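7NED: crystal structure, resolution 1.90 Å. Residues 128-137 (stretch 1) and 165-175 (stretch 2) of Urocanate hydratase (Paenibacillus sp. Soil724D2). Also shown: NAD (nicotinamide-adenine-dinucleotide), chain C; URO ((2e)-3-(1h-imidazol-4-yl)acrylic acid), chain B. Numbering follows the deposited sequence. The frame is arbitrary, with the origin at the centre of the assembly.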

ATOM      1  N   GLN A 128      15.305  -8.885  -7.235  1.00 13.97           N
ATOM      2  CA  GLN A 128      14.676  -9.831  -8.159  1.00 14.17           C
ATOM      3  C   GLN A 128      15.125  -9.630  -9.603  1.00 17.76           C
ATOM      4  O   GLN A 128      14.627 -10.314 -10.511  1.00 17.31           O
ATOM      5  N   TYR A 129      16.051  -8.697  -9.813  1.00 15.26           N
ATOM      6  CA  TYR A 129      16.600  -8.367 -11.105  1.00 15.72           C
ATOM      7  C   TYR A 129      17.582  -9.453 -11.486  1.00 16.88           C
ATOM      8  O   TYR A 129      18.322  -9.945 -10.621  1.00 15.69           O
ATOM      9  N   ILE A 130      17.524  -9.894 -12.746  1.00 12.57           N
ATOM     10  CA  ILE A 130      18.435 -10.941 -13.188  1.00 15.77           C
ATOM     11  C   ILE A 130      19.382 -10.458 -14.271  1.00 18.09           C
ATOM     12  O   ILE A 130      20.094 -11.267 -14.846  1.00 21.32           O
ATOM     13  N   GLY A 131      19.433  -9.149 -14.525  1.00 16.63           N
ATOM     14  CA  GLY A 131      20.162  -8.591 -15.647  1.00 17.19           C
ATOM     15  C   GLY A 131      19.205  -8.179 -16.743  1.00 20.67           C
ATOM     16  O   GLY A 131      17.992  -8.169 -16.570  1.00 16.68           O
ATOM     17  N   SER A 132      19.771  -7.877 -17.922  1.00 17.34           N
ATOM     18  CA  SER A 132      18.942  -7.482 -19.059  1.00 17.29           C
ATOM     19  C   SER A 132      17.983  -8.581 -19.499  1.00 19.82           C
ATOM     20  O   SER A 132      16.957  -8.291 -20.125  1.00 18.24           O
ATOM     21  N   GLN A 133      18.295  -9.837 -19.207  1.00 15.17           N
ATOM     22  CA  GLN A 133      17.398 -10.900 -19.632  1.00 18.85           C
ATOM     23  C   GLN A 133      16.010 -10.736 -19.020  1.00 19.68           C
ATOM     24  O   GLN A 133      15.003 -11.164 -19.601  1.00 18.35           O
ATOM     25  N   GLY A 134      15.922 -10.099 -17.854  1.00 16.60           N
ATOM     26  CA  GLY A 134      14.627 -10.038 -17.190  1.00 17.64           C
ATOM     27  C   GLY A 134      13.549  -9.441 -18.067  1.00 18.58           C
ATOM     28  O   GLY A 134      12.383  -9.857 -17.996  1.00 17.82           O
ATOM     29  N   VAL A 135      13.918  -8.488 -18.933  1.00 17.53           N
ATOM     30  CA  VAL A 135      12.942  -7.793 -19.754  1.00 17.69           C
ATOM     31  C   VAL A 135      12.971  -8.259 -21.207  1.00 19.90           C
ATOM     32  O   VAL A 135      12.137  -7.817 -22.008  1.00 20.33           O
ATOM     33  N   ILE A 136      13.893  -9.139 -21.584  1.00 16.57           N
ATOM     34  CA  ILE A 136      14.072  -9.339 -23.025  1.00 17.76           C
ATOM     35  C   ILE A 136      12.877 -10.072 -23.644  1.00 19.58           C
ATOM     36  O   ILE A 136      12.464  -9.746 -24.759  1.00 15.57           O
ATOM     37  N   GLN A 137      12.255 -11.023 -22.936  1.00 16.51           N
ATOM     38  CA  GLN A 137      11.132 -11.716 -23.579  1.00 18.18           C
ATOM     39  C   GLN A 137       9.928 -10.802 -23.725  1.00 15.63           C
ATOM     40  O   GLN A 137       9.196 -10.896 -24.714  1.00 16.32           O
ATOM     41  N   LEU A 165      20.491   2.019 -23.952  1.00 15.24           N
ATOM     42  CA  LEU A 165      21.091   0.700 -23.805  1.00 17.80           C
ATOM     43  C   LEU A 165      21.572   0.477 -22.372  1.00 20.38           C
ATOM     44  O   LEU A 165      22.705   0.015 -22.162  1.00 19.53           O
ATOM     45  N   GLY A 166      20.722   0.794 -21.398  1.00 19.76           N
ATOM     46  CA  GLY A 166      21.004   0.567 -19.991  1.00 19.39           C
ATOM     47  C   GLY A 166      20.633  -0.837 -19.551  1.00 20.80           C
ATOM     48  O   GLY A 166      20.639  -1.786 -20.347  1.00 20.96           O
ATOM     49  N   GLY A 167      20.310  -0.974 -18.259  1.00 20.72           N
ATOM     50  CA  GLY A 167      20.000  -2.293 -17.710  1.00 25.59           C
ATOM     51  C   GLY A 167      18.896  -3.017 -18.455  1.00 22.73           C
ATOM     52  O   GLY A 167      19.049  -4.176 -18.846  1.00 28.79           O
ATOM     53  N   MET A 168      17.856  -2.269 -18.730  1.00 17.50           N
ATOM     54  CA  MET A 168      16.706  -2.777 -19.399  1.00 19.01           C
ATOM     55  C   MET A 168      16.728  -2.473 -20.861  1.00 19.71           C
ATOM     56  O   MET A 168      16.456  -3.334 -21.615  1.00 18.97           O
ATOM     57  N   GLY A 169      17.055  -1.232 -21.218  1.00 18.68           N
ATOM     58  CA  GLY A 169      17.167  -0.881 -22.638  1.00 15.77           C
ATOM     59  C   GLY A 169      18.159  -1.732 -23.405  1.00 20.80           C
ATOM     60  O   GLY A 169      17.983  -1.984 -24.609  1.00 15.84           O
ATOM     61  N   GLY A 170      19.202  -2.200 -22.735  1.00 16.31           N
ATOM     62  CA  GLY A 170      20.182  -3.039 -23.394  1.00 19.75           C
ATOM     63  C   GLY A 170      19.614  -4.331 -23.961  1.00 19.39           C
ATOM     64  O   GLY A 170      20.263  -4.960 -24.804  1.00 18.79           O
ATOM     65  N   ALA A 171      18.414  -4.749 -23.520  1.00 15.90           N
ATOM     66  CA  ALA A 171      17.791  -5.941 -24.087  1.00 18.00           C
ATOM     67  C   ALA A 171      17.206  -5.691 -25.471  1.00 15.91           C
ATOM     68  O   ALA A 171      16.900  -6.649 -26.195  1.00 16.39           O
ATOM     69  N   GLN A 172      16.992  -4.439 -25.835  1.00 16.45           N
ATOM     70  CA  GLN A 172      16.231  -4.165 -27.047  1.00 14.13           C
ATOM     71  C   GLN A 172      16.939  -4.662 -28.304  1.00 17.21           C
ATOM     72  O   GLN A 172      16.260  -5.222 -29.179  1.00 16.57           O
ATOM     73  N   PRO A 173      18.244  -4.480 -28.476  1.00 15.78           N
ATOM     74  CA  PRO A 173      18.854  -4.946 -29.733  1.00 18.63           C
ATOM     75  C   PRO A 173      18.708  -6.440 -29.924  1.00 18.11           C
ATOM     76  O   PRO A 173      18.476  -6.899 -31.051  1.00 18.06           O
ATOM     77  N   LEU A 174      18.834  -7.223 -28.847  1.00 17.67           N
ATOM     78  CA  LEU A 174      18.678  -8.661 -28.988  1.00 17.53           C
ATOM     79  C   LEU A 174      17.217  -9.047 -29.195  1.00 17.06           C
ATOM     80  O   LEU A 174      16.913  -9.931 -29.998  1.00 17.65           O
ATOM     81  N   ALA A 175      16.296  -8.396 -28.493  1.00 16.38           N
ATOM     82  CA  ALA A 175      14.898  -8.624 -28.801  1.00 15.43           C
ATOM     83  C   ALA A 175      14.634  -8.312 -30.268  1.00 18.17           C
ATOM     84  O   ALA A 175      13.948  -9.066 -30.952  1.00 16.88           O
TER

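Stretch 2 begins as a loop that cradles the diphosphate of NAD and ends in a helix that packs against the helix of stretch 1, so the part of it facing stretch 1 changes from a glycine-rich loop to the apolar side chains of Ala-171, Leu-174 and Ala-175. Leu-165, with chi1 m and chi2 t, lies beyond reach of stretch 1, and its backbone passes the adenosine ribose of NAD, with Leu-165 C 3.9 Å from NAD O3B. Gly-166 brings its CA to 3.2 Å from NAD O5B. A CB built here would lie 1.7 Å from that same oxygen, so the cofactor leaves room for nothing but glycine.

Gly-167 serves both neighbours. Its N donates to NAD O2A at 3.1 Å, while its O accepts a short hydrogen bond of 2.6 Å from Ser-132 OG. Ser-132 has chi1 m, and its small hydroxyl suits a place where the backbones run close: Ser-132 CA and Met-168 CA are 5.2 Å apart. The CA of Ser-132 also makes a CA-H...O contact of 3.3 Å with Gly-167 O. On Tyr-129, which points toward stretch 2 with chi1 t, the OH lies 3.3 Å from Gly-167 CA. A CB on Gly-167 would come within 2.7 Å of Tyr-129 OH, a clash that glycine avoids.

Met-168 joins the cofactor, the substrate site and stretch 1. Its N donates to NAD O2N at 3.1 Å and, weakly, to NAD O1N at 3.3 Å. The CA-to-CB bond points sideways, but the flexible chain, with chi1 m, chi2 m and chi3 p, carries its end nearer to stretch 1. There Met-168 CE lies 3.4 Å from Tyr-129 CE1, 3.7 Å from Val-135 CG1 and 3.5 Å from Gly-131 O. The sulfur, Met-168 SD, sits at the edge of the Tyr-129 ring, 5.3 Å from its centroid, and SD is also 3.7 Å from CAD of URO. An oxygen of the URO carboxylate, OAB, approaches the edge of the same ring, 3.3 Å from Tyr-129 CD1.

Gly-169 turns to NAD again, its N donating to NAD O2N at 3.0 Å in a nearly straight bond. At Gly-170 a CB would clash with Gly-166 O at 2.7 Å, so the tight turn itself favours glycine.

Ala-171 points toward stretch 1, and its single methyl fits the close approach of the backbones, where Ala-171 CA and Ile-136 CA are 5.1 Å apart. Ala-171 CB touches Val-135 CG1 at 3.6 Å, Ser-132 O at 3.6 Å and Ile-136 CB at 3.8 Å. Val-135, chi1 75° (p), points toward stretch 2.

Gln-172 points away, and its NE2 donates to Gly-169 O at 3.1 Å; Pro-173 is out of reach. Leu-174 and Ala-175 both point toward stretch 1. The branched Leu-174, with chi1 t and chi2 p, reaches the end of Ile-136, placing Leu-174 CD2 3.7 Å from CD1 of Ile-136, whose CA-to-CB bond points sideways but whose t, t chain brings its end nearer to stretch 2. Ala-175 closes the contact, its single methyl, CB, lying beside Ile-136 CG1 at 4.1 Å.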

ATOM      1  CB  GLN A 128      13.131  -9.746  -8.033  1.00 14.82           C
ATOM      2  CG  GLN A 128      12.688 -10.159  -6.636  1.00 14.04           C
ATOM      3  CD  GLN A 128      11.261  -9.739  -6.232  1.00 18.87           C
ATOM      4  OE1 GLN A 128      10.692  -8.742  -6.723  1.00 15.28           O
ATOM      5  NE2 GLN A 128      10.702 -10.484  -5.270  1.00 13.28           N
ATOM      6  CB  TYR A 129      17.281  -7.016 -10.979  1.00 15.47           C
ATOM      7  CG  TYR A 129      17.905  -6.448 -12.207  1.00 14.10           C
ATOM      8  CD1 TYR A 129      17.133  -5.825 -13.166  1.00 18.95           C
ATOM      9  CD2 TYR A 129      19.276  -6.470 -12.365  1.00 14.89           C
ATOM     10  CE1 TYR A 129      17.731  -5.274 -14.299  1.00 21.66           C
ATOM     11  CE2 TYR A 129      19.879  -5.927 -13.491  1.00 19.89           C
ATOM     12  CZ  TYR A 129      19.083  -5.326 -14.453  1.00 18.69           C
ATOM     13  OH  TYR A 129      19.633  -4.784 -15.583  1.00 23.08           O
ATOM     14  CB  ILE A 130      17.693 -12.200 -13.661  1.00 17.28           C
ATOM     15  CG1 ILE A 130      16.807 -11.902 -14.915  1.00 17.55           C
ATOM     16  CG2 ILE A 130      16.905 -12.796 -12.467  1.00 14.57           C
ATOM     17  CD1 ILE A 130      16.295 -13.132 -15.613  1.00 14.21           C
ATOM     18  CB  SER A 132      19.841  -7.079 -20.241  1.00 21.02           C
ATOM     19  OG  SER A 132      20.650  -5.957 -19.917  1.00 26.12           O
ATOM     20  CB  GLN A 133      17.982 -12.258 -19.249  1.00 17.99           C
ATOM     21  CG  GLN A 133      17.114 -13.369 -19.808  1.00 13.78           C
ATOM     22  CD  GLN A 133      17.559 -14.748 -19.446  1.00 12.93           C
ATOM     23  OE1 GLN A 133      17.026 -15.711 -19.988  1.00 15.22           O
ATOM     24  NE2 GLN A 133      18.529 -14.869 -18.528  1.00 14.50           N
ATOM     25  CB  VAL A 135      13.153  -6.260 -19.670  1.00 19.12           C
ATOM     26  CG1 VAL A 135      14.384  -5.825 -20.485  1.00 21.25           C
ATOM     27  CG2 VAL A 135      11.912  -5.489 -20.109  1.00 28.07           C
ATOM     28  CB  ILE A 136      15.413 -10.027 -23.344  1.00 19.08           C
ATOM     29  CG1 ILE A 136      15.636 -10.029 -24.855  1.00 17.49           C
ATOM     30  CG2 ILE A 136      15.470 -11.435 -22.818  1.00 17.93           C
ATOM     31  CD1 ILE A 136      16.923 -10.703 -25.228  1.00 19.26           C
ATOM     32  CB  GLN A 137      10.688 -12.972 -22.818  1.00 16.57           C
ATOM     33  CG  GLN A 137       9.593 -13.676 -23.657  1.00 16.36           C
ATOM     34  CD  GLN A 137       9.134 -15.046 -23.131  1.00 19.17           C
ATOM     35  OE1 GLN A 137       9.571 -15.516 -22.092  1.00 18.51           O
ATOM     36  NE2 GLN A 137       8.219 -15.674 -23.866  1.00 16.06           N
ATOM     37  CB  LEU A 165      22.256   0.532 -24.766  1.00 17.40           C
ATOM     38  CG  LEU A 165      21.887   0.535 -26.258  1.00 17.42           C
ATOM     39  CD1 LEU A 165      23.163   0.436 -27.125  1.00 17.46           C
ATOM     40  CD2 LEU A 165      20.943  -0.653 -26.540  1.00 12.63           C
ATOM     41  CB  MET A 168      15.460  -2.267 -18.744  1.00 17.55           C
ATOM     42  CG  MET A 168      15.517  -2.491 -17.258  1.00 27.16           C
ATOM     43  SD  MET A 168      14.927  -4.078 -16.835  1.00 26.54           S
ATOM     44  CE  MET A 168      16.153  -5.241 -17.306  1.00 27.54           C
ATOM     45  CB  ALA A 171      16.677  -6.449 -23.171  1.00 15.63           C
ATOM     46  CB  GLN A 172      15.951  -2.659 -27.136  1.00 13.79           C
ATOM     47  CG  GLN A 172      15.048  -2.105 -26.072  1.00 16.54           C
ATOM     48  CD  GLN A 172      14.949  -0.609 -26.194  1.00 18.67           C
ATOM     49  OE1 GLN A 172      13.927  -0.071 -26.635  1.00 16.82           O
ATOM     50  NE2 GLN A 172      16.057   0.079 -25.895  1.00 17.59           N
ATOM     51  CB  PRO A 173      20.334  -4.514 -29.604  1.00 17.68           C
ATOM     52  CG  PRO A 173      20.522  -4.187 -28.161  1.00 18.27           C
ATOM     53  CD  PRO A 173      19.195  -3.727 -27.644  1.00 16.29           C
ATOM     54  CB  LEU A 174      19.258  -9.369 -27.786  1.00 18.72           C
ATOM     55  CG  LEU A 174      19.487 -10.852 -27.922  1.00 23.87           C
ATOM     56  CD1 LEU A 174      20.301 -11.243 -29.223  1.00 21.50           C
ATOM     57  CD2 LEU A 174      20.226 -11.301 -26.673  1.00 24.12           C
ATOM     58  CB  ALA A 175      13.997  -7.773 -27.901  1.00 15.96           C
TER
HETATM   59  PA  NAD C 702      19.215   2.865 -17.246  1.00 17.81           P
HETATM   60  O1A NAD C 702      19.212   4.263 -16.634  1.00 19.66           O
HETATM   61  O2A NAD C 702      20.129   1.764 -16.887  1.00 21.25           O
HETATM   62  O5B NAD C 702      19.685   3.191 -18.842  1.00 20.62           O
HETATM   63  C5B NAD C 702      19.099   4.301 -19.392  1.00 17.30           C
HETATM   64  C4B NAD C 702      19.940   4.550 -20.728  1.00 18.90           C
HETATM   65  O4B NAD C 702      19.514   5.683 -21.432  0.89 17.75           O
HETATM   66  C3B NAD C 702      21.384   4.828 -20.198  1.00 20.33           C
HETATM   67  O3B NAD C 702      22.283   4.041 -20.863  1.00 22.07           O
HETATM   68  C2B NAD C 702      21.587   6.333 -20.551  1.00 20.75           C
HETATM   69  O2B NAD C 702      22.866   6.623 -20.984  1.00 21.27           O
HETATM   70  C1B NAD C 702      20.703   6.413 -21.793  0.93 16.27           C
HETATM   71  N9A NAD C 702      20.204   7.754 -22.100  1.00 17.75           N
HETATM   72  C8A NAD C 702      19.774   8.759 -21.240  1.00 20.48           C
HETATM   73  N7A NAD C 702      19.392   9.845 -21.864  1.00 19.39           N
HETATM   74  C5A NAD C 702      19.546   9.545 -23.211  1.00 18.68           C
HETATM   75  C6A NAD C 702      19.321  10.290 -24.390  1.00 20.42           C
HETATM   76  N6A NAD C 702      18.832  11.550 -24.347  0.94 20.45           N
HETATM   77  N1A NAD C 702      19.571   9.728 -25.606  0.98 21.10           N
HETATM   78  C2A NAD C 702      20.087   8.474 -25.585  1.00 19.42           C
HETATM   79  N3A NAD C 702      20.353   7.653 -24.556  1.00 19.51           N
HETATM   80  C4A NAD C 702      20.071   8.233 -23.370  0.77 18.71           C
HETATM   81  O3  NAD C 702      17.668   2.620 -17.306  0.87 15.44           O
HETATM   82  PN  NAD C 702      17.104   1.162 -17.616  1.00 17.80           P
HETATM   83  O1N NAD C 702      17.077   0.105 -16.552  1.00 18.36           O
HETATM   84  O2N NAD C 702      17.489   0.823 -19.041  1.00 15.49           O
HETATM   85  O5D NAD C 702      15.411   1.426 -17.807  1.00 16.71           O
HETATM   86  C5D NAD C 702      15.096   2.410 -18.806  0.84 17.74           C
HETATM   87  C4D NAD C 702      13.616   2.673 -18.771  1.00 16.46           C
HETATM   88  O4D NAD C 702      12.880   1.464 -18.778  1.00 21.77           O
HETATM   89  C3D NAD C 702      13.391   3.289 -17.293  0.82 18.41           C
HETATM   90  O3D NAD C 702      12.486   4.386 -17.327  1.00 18.47           O
HETATM   91  C2D NAD C 702      12.734   2.106 -16.493  1.00 18.79           C
HETATM   92  O2D NAD C 702      11.786   2.463 -15.572  0.80 19.00           O
HETATM   93  C1D NAD C 702      11.932   1.665 -17.758  1.00 24.78           C
HETATM   94  N1N NAD C 702      11.090   0.465 -17.653  1.00 28.54           N
HETATM   95  C2N NAD C 702       9.989   0.704 -16.853  0.05 24.90           C
HETATM   96  C3N NAD C 702       9.018  -0.268 -16.668  0.44 27.97           C
HETATM   97  C7N NAD C 702       7.871   0.080 -15.710  0.54 27.19           C
HETATM   98  O7N NAD C 702       6.751  -0.426 -15.763  0.70 27.64           O
HETATM   99  N7N NAD C 702       8.152   0.968 -14.685  0.79 27.62           N
HETATM  100  C4N NAD C 702       9.201  -1.480 -17.348  0.58 29.33           C
HETATM  101  C5N NAD C 702      10.320  -1.668 -18.158  1.00 27.13           C
HETATM  102  C6N NAD C 702      11.280  -0.656 -18.329  1.00 29.25           C
HETATM  103  OAA URO B 701      12.864  -7.202 -15.166  0.69 21.59           O
HETATM  104  CAI URO B 701      13.255  -6.456 -14.173  0.69 14.42           C
HETATM  105  OAB URO B 701      14.000  -6.822 -13.353  0.69 14.11           O
HETATM  106  CAC URO B 701      12.717  -5.092 -14.038  0.69 25.17           C
HETATM  107  CAD URO B 701      11.858  -4.642 -14.915  0.69 26.90           C
HETATM  108  CAJ URO B 701      11.454  -3.316 -14.631  0.69 25.48           C
HETATM  109  CAF URO B 701      10.820  -2.437 -15.457  0.69 28.08           C
HETATM  110  NAH URO B 701      10.760  -1.191 -14.889  0.69 29.29           N
HETATM  111  CAE URO B 701      11.348  -1.326 -13.723  0.69 24.87           C
HETATM  112  NAG URO B 701      11.787  -2.588 -13.519  0.69 26.80           N